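Local coordinates for protein monosaccharide-transporting ATPase (Actinobacillus succinogenes, PDB 5DTE) that binds the sugar D-allose and probably delivers it to an ABC transporter as a periplasmic solute-binding protein, at residues G128-N140 with Q286-P300. Numbering follows the deposited sequence.
Sequences GLKFNYVGVDNFN and QINKQEIPSVYYVDP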
ATOM      1  N   GLY A 128     -22.886  -7.552  11.784  1.00 38.12           N
ATOM      2  CA  GLY A 128     -23.576  -6.325  12.166  1.00 39.37           C
ATOM      3  C   GLY A 128     -22.665  -5.118  12.365  1.00 42.90           C
ATOM      4  O   GLY A 128     -23.071  -4.110  12.954  1.00 43.82           O
ATOM      5  N   LEU A 129     -21.435  -5.218  11.857  1.00 33.21           N
ATOM      6  CA  LEU A 129     -20.431  -4.184  12.043  1.00 29.98           C
ATOM      7  C   LEU A 129     -20.495  -3.059  11.015  1.00 39.59           C
ATOM      8  O   LEU A 129     -20.459  -3.302   9.808  1.00 45.10           O
ATOM      9  CB  LEU A 129     -19.042  -4.809  12.007  1.00 29.33           C
ATOM     10  CG  LEU A 129     -17.901  -3.814  12.195  1.00 31.44           C
ATOM     11  CD1 LEU A 129     -17.878  -3.317  13.637  1.00 24.15           C
ATOM     12  CD2 LEU A 129     -16.573  -4.453  11.805  1.00 40.44           C
ATOM     13  N   LYS A 130     -20.591  -1.825  11.503  1.00 43.36           N
ATOM     14  CA  LYS A 130     -20.397  -0.648  10.667  1.00 42.77           C
ATOM     15  C   LYS A 130     -18.984  -0.127  10.898  1.00 44.57           C
ATOM     16  O   LYS A 130     -18.602   0.155  12.041  1.00 54.50           O
ATOM     17  CB  LYS A 130     -21.420   0.438  10.983  1.00 42.32           C
ATOM     18  CG  LYS A 130     -22.871  -0.026  11.036  1.00 56.20           C
ATOM     19  CD  LYS A 130     -23.264  -0.959   9.899  1.00 59.29           C
ATOM     20  CE  LYS A 130     -24.700  -1.442  10.085  1.00 59.31           C
ATOM     21  NZ  LYS A 130     -25.091  -2.553   9.172  1.00 59.09           N
ATOM     22  N   PHE A 131     -18.203  -0.022   9.828  1.00 28.18           N
ATOM     23  CA  PHE A 131     -16.825   0.431   9.956  1.00 24.84           C
ATOM     24  C   PHE A 131     -16.458   1.386   8.837  1.00 27.25           C
ATOM     25  O   PHE A 131     -17.081   1.387   7.781  1.00 40.79           O
ATOM     26  CB  PHE A 131     -15.875  -0.757   9.964  1.00 36.96           C
ATOM     27  CG  PHE A 131     -15.615  -1.335   8.602  1.00 41.54           C
ATOM     28  CD1 PHE A 131     -14.415  -1.092   7.945  1.00 45.74           C
ATOM     29  CD2 PHE A 131     -16.563  -2.120   7.976  1.00 39.26           C
ATOM     30  CE1 PHE A 131     -14.168  -1.627   6.681  1.00 43.70           C
ATOM     31  CE2 PHE A 131     -16.318  -2.657   6.721  1.00 33.97           C
ATOM     32  CZ  PHE A 131     -15.117  -2.409   6.071  1.00 26.71           C
ATOM     33  N   ASN A 132     -15.434   2.197   9.065  1.00 28.69           N
ATOM     34  CA  ASN A 132     -15.100   3.264   8.133  1.00 25.15           C
ATOM     35  C   ASN A 132     -13.668   3.142   7.626  1.00 21.03           C
ATOM     36  O   ASN A 132     -12.739   3.102   8.429  1.00 21.26           O
ATOM     37  CB  ASN A 132     -15.313   4.616   8.813  1.00 37.19           C
ATOM     38  CG  ASN A 132     -16.676   4.724   9.484  1.00 48.25           C
ATOM     39  OD1 ASN A 132     -17.667   5.100   8.852  1.00 46.50           O
ATOM     40  ND2 ASN A 132     -16.733   4.383  10.772  1.00 55.76           N
ATOM     41  N   TYR A 133     -13.491   3.079   6.303  1.00 26.16           N
ATOM     42  CA  TYR A 133     -12.160   2.905   5.691  1.00 22.88           C
ATOM     43  C   TYR A 133     -11.647   4.188   5.053  1.00 20.16           C
ATOM     44  O   TYR A 133     -12.426   5.064   4.664  1.00 20.82           O
ATOM     45  CB  TYR A 133     -12.198   1.769   4.648  1.00 25.47           C
ATOM     46  CG  TYR A 133     -10.966   1.560   3.731  1.00 28.61           C
ATOM     47  CD1 TYR A 133      -9.811   0.913   4.186  1.00 20.78           C
ATOM     48  CD2 TYR A 133     -11.000   1.949   2.385  1.00 23.24           C
ATOM     49  CE1 TYR A 133      -8.716   0.697   3.335  1.00 10.56           C
ATOM     50  CE2 TYR A 133      -9.923   1.740   1.539  1.00 19.42           C
ATOM     51  CZ  TYR A 133      -8.778   1.113   2.005  1.00 22.69           C
ATOM     52  OH  TYR A 133      -7.707   0.918   1.125  1.00 20.37           O
ATOM     53  N   VAL A 134     -10.322   4.292   4.978  1.00 29.37           N
ATOM     54  CA  VAL A 134      -9.641   5.331   4.209  1.00 32.30           C
ATOM     55  C   VAL A 134      -8.444   4.710   3.489  1.00 30.18           C
ATOM     56  O   VAL A 134      -7.577   4.133   4.153  1.00 22.46           O
ATOM     57  CB  VAL A 134      -9.146   6.485   5.104  1.00 24.44           C
ATOM     58  CG1 VAL A 134      -8.246   7.445   4.308  1.00 28.07           C
ATOM     59  CG2 VAL A 134     -10.307   7.215   5.717  1.00  9.65           C
ATOM     60  N   GLY A 135      -8.396   4.817   2.153  1.00 25.11           N
ATOM     61  CA  GLY A 135      -7.251   4.319   1.393  1.00 20.49           C
ATOM     62  C   GLY A 135      -7.141   4.765  -0.053  1.00  9.67           C
ATOM     63  O   GLY A 135      -7.207   5.958  -0.356  1.00 17.57           O
ATOM     64  N   VAL A 136      -6.924   3.792  -0.934  1.00  9.77           N
ATOM     65  CA  VAL A 136      -7.004   3.971  -2.389  1.00 20.91           C
ATOM     66  C   VAL A 136      -7.602   2.719  -3.053  1.00 34.42           C
ATOM     67  O   VAL A 136      -7.668   1.646  -2.449  1.00 42.36           O
ATOM     68  CB  VAL A 136      -5.622   4.265  -3.063  1.00 14.57           C
ATOM     69  CG1 VAL A 136      -5.204   5.704  -2.845  1.00 31.70           C
ATOM     70  CG2 VAL A 136      -4.536   3.288  -2.615  1.00  9.65           C
ATOM     71  N   ASP A 137      -8.069   2.875  -4.289  1.00 27.52           N
ATOM     72  CA  ASP A 137      -8.422   1.728  -5.111  1.00 21.83           C
ATOM     73  C   ASP A 137      -7.122   1.102  -5.590  1.00 16.84           C
ATOM     74  O   ASP A 137      -6.467   1.638  -6.480  1.00 17.76           O
ATOM     75  CB  ASP A 137      -9.303   2.154  -6.293  1.00 20.88           C
ATOM     76  CG  ASP A 137     -10.231   1.052  -6.763  1.00 17.51           C
ATOM     77  OD1 ASP A 137      -9.795  -0.111  -6.808  1.00 15.99           O
ATOM     78  OD2 ASP A 137     -11.404   1.348  -7.076  1.00 20.63           O
ATOM     79  N   ASN A 138      -6.719  -0.006  -4.976  1.00 20.94           N
ATOM     80  CA  ASN A 138      -5.448  -0.622  -5.342  1.00 20.31           C
ATOM     81  C   ASN A 138      -5.594  -1.375  -6.654  1.00 20.32           C
ATOM     82  O   ASN A 138      -4.622  -1.559  -7.383  1.00 25.82           O
ATOM     83  CB  ASN A 138      -4.933  -1.539  -4.230  1.00 10.28           C
ATOM     84  CG  ASN A 138      -4.530  -0.774  -2.971  1.00 20.16           C
ATOM     85  OD1 ASN A 138      -3.789   0.206  -3.029  1.00 29.38           O
ATOM     86  ND2 ASN A 138      -5.027  -1.216  -1.831  1.00 13.82           N
ATOM     87  N   PHE A 139      -6.818  -1.779  -6.973  1.00 25.96           N
ATOM     88  CA  PHE A 139      -7.090  -2.432  -8.256  1.00 32.22           C
ATOM     89  C   PHE A 139      -6.828  -1.464  -9.379  1.00 25.63           C
ATOM     90  O   PHE A 139      -6.065  -1.757 -10.313  1.00 19.78           O
ATOM     91  CB  PHE A 139      -8.531  -2.931  -8.329  1.00 25.93           C
ATOM     92  CG  PHE A 139      -8.899  -3.562  -9.644  1.00 19.64           C
ATOM     93  CD1 PHE A 139      -8.722  -4.925  -9.847  1.00 21.16           C
ATOM     94  CD2 PHE A 139      -9.466  -2.796 -10.664  1.00 20.96           C
ATOM     95  CE1 PHE A 139      -9.089  -5.513 -11.050  1.00 29.20           C
ATOM     96  CE2 PHE A 139      -9.843  -3.371 -11.870  1.00 24.81           C
ATOM     97  CZ  PHE A 139      -9.648  -4.729 -12.071  1.00 31.29           C
ATOM     98  N   ASN A 140      -7.483  -0.312  -9.265  1.00 18.79           N
ATOM     99  CA  ASN A 140      -7.308   0.792 -10.189  1.00 20.13           C
ATOM    100  C   ASN A 140      -5.847   1.281 -10.264  1.00 28.84           C
ATOM    101  O   ASN A 140      -5.313   1.527 -11.363  1.00 24.82           O
ATOM    102  CB  ASN A 140      -8.231   1.929  -9.779  1.00 21.90           C
ATOM    103  CG  ASN A 140      -8.680   2.750 -10.950  1.00 24.71           C
ATOM    104  OD1 ASN A 140      -8.428   3.959 -11.006  1.00 19.50           O
ATOM    105  ND2 ASN A 140      -9.345   2.098 -11.914  1.00 24.68           N
ATOM    106  N   GLN A 286     -15.937  11.934  13.938  1.00 19.91           N
ATOM    107  CA  GLN A 286     -16.634  10.927  14.716  1.00 19.96           C
ATOM    108  C   GLN A 286     -16.522  11.133  16.238  1.00 33.05           C
ATOM    109  O   GLN A 286     -17.344  10.617  16.989  1.00 38.80           O
ATOM    110  CB  GLN A 286     -16.125   9.542  14.340  1.00 22.57           C
ATOM    111  CG  GLN A 286     -16.931   8.882  13.229  1.00 28.78           C
ATOM    112  CD  GLN A 286     -16.905   7.374  13.305  1.00 34.51           C
ATOM    113  OE1 GLN A 286     -15.892   6.761  13.670  1.00 38.06           O
ATOM    114  NE2 GLN A 286     -18.032   6.761  12.976  1.00 41.53           N
ATOM    115  N   ILE A 287     -15.521  11.874  16.704  1.00 37.15           N
ATOM    116  CA  ILE A 287     -15.503  12.269  18.113  1.00 39.50           C
ATOM    117  C   ILE A 287     -16.550  13.358  18.336  1.00 36.13           C
ATOM    118  O   ILE A 287     -17.127  13.482  19.417  1.00 40.54           O
ATOM    119  CB  ILE A 287     -14.118  12.781  18.578  1.00 29.25           C
ATOM    120  CG1 ILE A 287     -13.101  11.641  18.609  1.00 17.91           C
ATOM    121  CG2 ILE A 287     -14.207  13.437  19.965  1.00 14.51           C
ATOM    122  CD1 ILE A 287     -11.737  12.088  19.070  1.00 14.46           C
ATOM    123  N   ASN A 288     -16.812  14.139  17.301  1.00 31.37           N
ATOM    124  CA  ASN A 288     -17.798  15.192  17.430  1.00 37.26           C
ATOM    125  C   ASN A 288     -19.114  14.789  16.801  1.00 49.69           C
ATOM    126  O   ASN A 288     -19.901  15.639  16.393  1.00 64.97           O
ATOM    127  CB  ASN A 288     -17.279  16.484  16.816  1.00 34.47           C
ATOM    128  CG  ASN A 288     -15.993  16.938  17.454  1.00 40.36           C
ATOM    129  OD1 ASN A 288     -15.986  17.441  18.582  1.00 39.66           O
ATOM    130  ND2 ASN A 288     -14.891  16.770  16.734  1.00 42.40           N
ATOM    131  N   LYS A 289     -19.335  13.479  16.732  1.00 45.06           N
ATOM    132  CA  LYS A 289     -20.611  12.912  16.309  1.00 35.89           C
ATOM    133  C   LYS A 289     -21.133  13.517  14.995  1.00 34.73           C
ATOM    134  O   LYS A 289     -22.309  13.845  14.873  1.00 41.83           O
ATOM    135  CB  LYS A 289     -21.645  13.083  17.432  1.00 32.44           C
ATOM    136  CG  LYS A 289     -21.206  12.522  18.806  1.00 19.58           C
ATOM    137  CD  LYS A 289     -20.922  11.032  18.732  1.00 19.64           C
ATOM    138  CE  LYS A 289     -20.800  10.401  20.110  1.00 30.32           C
ATOM    139  NZ  LYS A 289     -19.720  11.014  20.947  1.00 35.65           N
ATOM    140  N   GLN A 290     -20.237  13.682  14.024  1.00 34.10           N
ATOM    141  CA  GLN A 290     -20.621  14.037  12.657  1.00 40.23           C
ATOM    142  C   GLN A 290     -20.406  12.857  11.707  1.00 39.79           C
ATOM    143  O   GLN A 290     -19.533  12.011  11.931  1.00 40.32           O
ATOM    144  CB  GLN A 290     -19.826  15.237  12.131  1.00 49.41           C
ATOM    145  CG  GLN A 290     -19.621  16.401  13.086  1.00 59.01           C
ATOM    146  CD  GLN A 290     -18.565  17.376  12.558  1.00 64.22           C
ATOM    147  OE1 GLN A 290     -17.390  17.323  12.945  1.00 54.63           O
ATOM    148  NE2 GLN A 290     -18.985  18.266  11.660  1.00 67.36           N
ATOM    149  N   GLU A 291     -21.175  12.822  10.626  1.00 37.48           N
ATOM    150  CA  GLU A 291     -21.096  11.699   9.712  1.00 43.71           C
ATOM    151  C   GLU A 291     -19.868  11.768   8.808  1.00 46.43           C
ATOM    152  O   GLU A 291     -19.466  12.838   8.347  1.00 51.70           O
ATOM    153  CB  GLU A 291     -22.362  11.614   8.867  1.00 53.83           C
ATOM    154  CG  GLU A 291     -22.610  12.815   7.979  1.00 64.38           C
ATOM    155  CD  GLU A 291     -23.930  12.703   7.237  1.00 79.06           C
ATOM    156  OE1 GLU A 291     -24.493  11.585   7.184  1.00 79.89           O
ATOM    157  OE2 GLU A 291     -24.401  13.725   6.694  1.00 88.47           O
ATOM    158  N   ILE A 292     -19.265  10.604   8.591  1.00 36.88           N
ATOM    159  CA  ILE A 292     -18.198  10.434   7.620  1.00 32.00           C
ATOM    160  C   ILE A 292     -18.647   9.380   6.600  1.00 30.74           C
ATOM    161  O   ILE A 292     -19.494   8.543   6.921  1.00 26.81           O
ATOM    162  CB  ILE A 292     -16.858   9.981   8.286  1.00 24.89           C
ATOM    163  CG1 ILE A 292     -17.076   8.722   9.129  1.00 20.89           C
ATOM    164  CG2 ILE A 292     -16.213  11.099   9.102  1.00 18.58           C
ATOM    165  CD1 ILE A 292     -15.827   8.177   9.729  1.00 14.50           C
ATOM    166  N   PRO A 293     -18.085   9.412   5.371  1.00 27.02           N
ATOM    167  CA  PRO A 293     -18.316   8.326   4.411  1.00 24.72           C
ATOM    168  C   PRO A 293     -17.816   6.969   4.948  1.00 36.91           C
ATOM    169  O   PRO A 293     -16.898   6.960   5.777  1.00 35.72           O
ATOM    170  CB  PRO A 293     -17.505   8.767   3.185  1.00 19.55           C
ATOM    171  CG  PRO A 293     -16.450   9.703   3.746  1.00 15.69           C
ATOM    172  CD  PRO A 293     -17.172  10.436   4.825  1.00 26.71           C
ATOM    173  N   SER A 294     -18.405   5.853   4.511  1.00 38.81           N
ATOM    174  CA  SER A 294     -17.909   4.540   4.931  1.00 36.85           C
ATOM    175  C   SER A 294     -16.600   4.197   4.240  1.00 48.27           C
ATOM    176  O   SER A 294     -15.797   3.419   4.769  1.00 57.54           O
ATOM    177  CB  SER A 294     -18.931   3.443   4.662  1.00 25.15           C
ATOM    178  OG  SER A 294     -19.780   3.291   5.777  1.00 34.83           O
ATOM    179  N   VAL A 295     -16.402   4.772   3.053  1.00 38.38           N
ATOM    180  CA  VAL A 295     -15.170   4.606   2.279  1.00 20.04           C
ATOM    181  C   VAL A 295     -14.661   5.944   1.751  1.00 14.95           C
ATOM    182  O   VAL A 295     -15.435   6.774   1.312  1.00 17.30           O
ATOM    183  CB  VAL A 295     -15.370   3.667   1.082  1.00 19.05           C
ATOM    184  CG1 VAL A 295     -14.018   3.314   0.441  1.00 24.96           C
ATOM    185  CG2 VAL A 295     -16.099   2.419   1.511  1.00 22.32           C
ATOM    186  N   TYR A 296     -13.355   6.156   1.800  1.00 20.59           N
ATOM    187  CA  TYR A 296     -12.762   7.346   1.200  1.00 16.29           C
ATOM    188  C   TYR A 296     -11.475   6.898   0.511  1.00 23.75           C
ATOM    189  O   TYR A 296     -10.533   6.394   1.145  1.00 33.02           O
ATOM    190  CB  TYR A 296     -12.527   8.451   2.253  1.00 16.94           C
ATOM    191  CG  TYR A 296     -11.755   9.674   1.790  1.00 28.82           C
ATOM    192  CD1 TYR A 296     -12.399  10.893   1.554  1.00 21.63           C
ATOM    193  CD2 TYR A 296     -10.370   9.616   1.601  1.00 43.31           C
ATOM    194  CE1 TYR A 296     -11.681  12.017   1.126  1.00 16.63           C
ATOM    195  CE2 TYR A 296      -9.650  10.716   1.175  1.00 40.88           C
ATOM    196  CZ  TYR A 296     -10.302  11.912   0.943  1.00 37.54           C
ATOM    197  OH  TYR A 296      -9.545  12.987   0.532  1.00 47.24           O
ATOM    198  N   TYR A 297     -11.486   7.059  -0.808  1.00 20.88           N
ATOM    199  CA  TYR A 297     -10.371   6.760  -1.695  1.00 16.00           C
ATOM    200  C   TYR A 297      -9.681   8.054  -2.120  1.00 22.89           C
ATOM    201  O   TYR A 297     -10.258   8.836  -2.876  1.00 16.95           O
ATOM    202  CB  TYR A 297     -10.850   6.030  -2.953  1.00 12.93           C
ATOM    203  CG  TYR A 297     -11.215   4.569  -2.816  1.00 12.62           C
ATOM    204  CD1 TYR A 297     -10.450   3.706  -2.046  1.00 16.60           C
ATOM    205  CD2 TYR A 297     -12.323   4.047  -3.482  1.00 13.17           C
ATOM    206  CE1 TYR A 297     -10.780   2.360  -1.933  1.00 16.16           C
ATOM    207  CE2 TYR A 297     -12.668   2.709  -3.368  1.00 20.17           C
ATOM    208  CZ  TYR A 297     -11.889   1.870  -2.589  1.00 20.95           C
ATOM    209  OH  TYR A 297     -12.206   0.535  -2.479  1.00 24.36           O
ATOM    210  N   VAL A 298      -8.457   8.270  -1.636  1.00 32.73           N
ATOM    211  CA  VAL A 298      -7.595   9.333  -2.140  1.00 34.11           C
ATOM    212  C   VAL A 298      -7.349   9.052  -3.621  1.00 37.81           C
ATOM    213  O   VAL A 298      -7.402   7.886  -4.044  1.00 32.64           O
ATOM    214  CB  VAL A 298      -6.265   9.409  -1.332  1.00 21.44           C
ATOM    215  CG1 VAL A 298      -5.094   9.775  -2.203  1.00 23.35           C
ATOM    216  CG2 VAL A 298      -6.392  10.407  -0.217  1.00 13.44           C
ATOM    217  N   ASP A 299      -7.131  10.099  -4.418  1.00 37.53           N
ATOM    218  CA  ASP A 299      -6.858   9.901  -5.843  1.00 41.99           C
ATOM    219  C   ASP A 299      -5.363   9.860  -6.156  1.00 24.16           C
ATOM    220  O   ASP A 299      -4.681  10.878  -6.105  1.00 15.44           O
ATOM    221  CB  ASP A 299      -7.563  10.979  -6.668  1.00 55.55           C
ATOM    222  CG  ASP A 299      -9.077  10.828  -6.626  1.00 74.26           C
ATOM    223  OD1 ASP A 299      -9.550   9.670  -6.681  1.00 82.09           O
ATOM    224  OD2 ASP A 299      -9.789  11.853  -6.525  1.00 79.36           O
ATOM    225  N   PRO A 300      -4.860   8.665  -6.502  1.00 20.89           N
ATOM    226  CA  PRO A 300      -3.430   8.405  -6.702  1.00 25.43           C
ATOM    227  C   PRO A 300      -2.860   9.172  -7.882  1.00 21.10           C
ATOM    228  O   PRO A 300      -3.617   9.569  -8.761  1.00 25.51           O
ATOM    229  CB  PRO A 300      -3.388   6.900  -6.967  1.00 23.26           C
ATOM    230  CG  PRO A 300      -4.721   6.608  -7.568  1.00 17.47           C
ATOM    231  CD  PRO A 300      -5.679   7.492  -6.845  1.00 12.50           C
TER
HETATM  232  O   HOH W   1      -8.285   5.249  -5.798  1.00  7.11           O
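Gly-135 bonds to 286-300 through both its backbone N and O: its N donates to Tyr-296 O at 2.8 Å, and its O receives Val-298 N at 2.9 Å. Two residues earlier, Tyr-133 N reaches Ser-294 O at 2.8 Å, while the return bond from Tyr-296 N to Tyr-133 O is weak. The two strands run parallel, with axes 4.8 Å apart.

On one face the Tyr-133 ring reaches forward over its own strand, with Gly-135 N over one face of the ring; CG anti to the backbone N (chi1 171°) swings it that way. The ring edge meets Val-295 CG1 through CD2 and Tyr-297 CE1 through CE2, the latter at 3.6 Å. Val-295 CG1 also sits over the centre of the Tyr-297 ring, whose other face takes Asp-137 CA. The Tyr-133 hydroxyl is hydrogen-bonded to the backbone O of Asp-116. On the other face Val-134 and Tyr-296 point the same way, side by side, and both rest on Ile-278 of helix 272-287. Beyond the strands, a water links Asp-137 N to Val-298 O, and at the opposite end Ile-292 CD1 packs 3.6 Å from Asn-132 CG.

Just after strand 132-135, the side chain of Val-136 lies about 6 Å from the bound allose. Strand 132-135 is bonded on its other side to 112-115, and 295-297 is the outermost strand on that edge of the six-stranded parallel sheet in an alpha/beta lobe of the periplasmic binding protein fold.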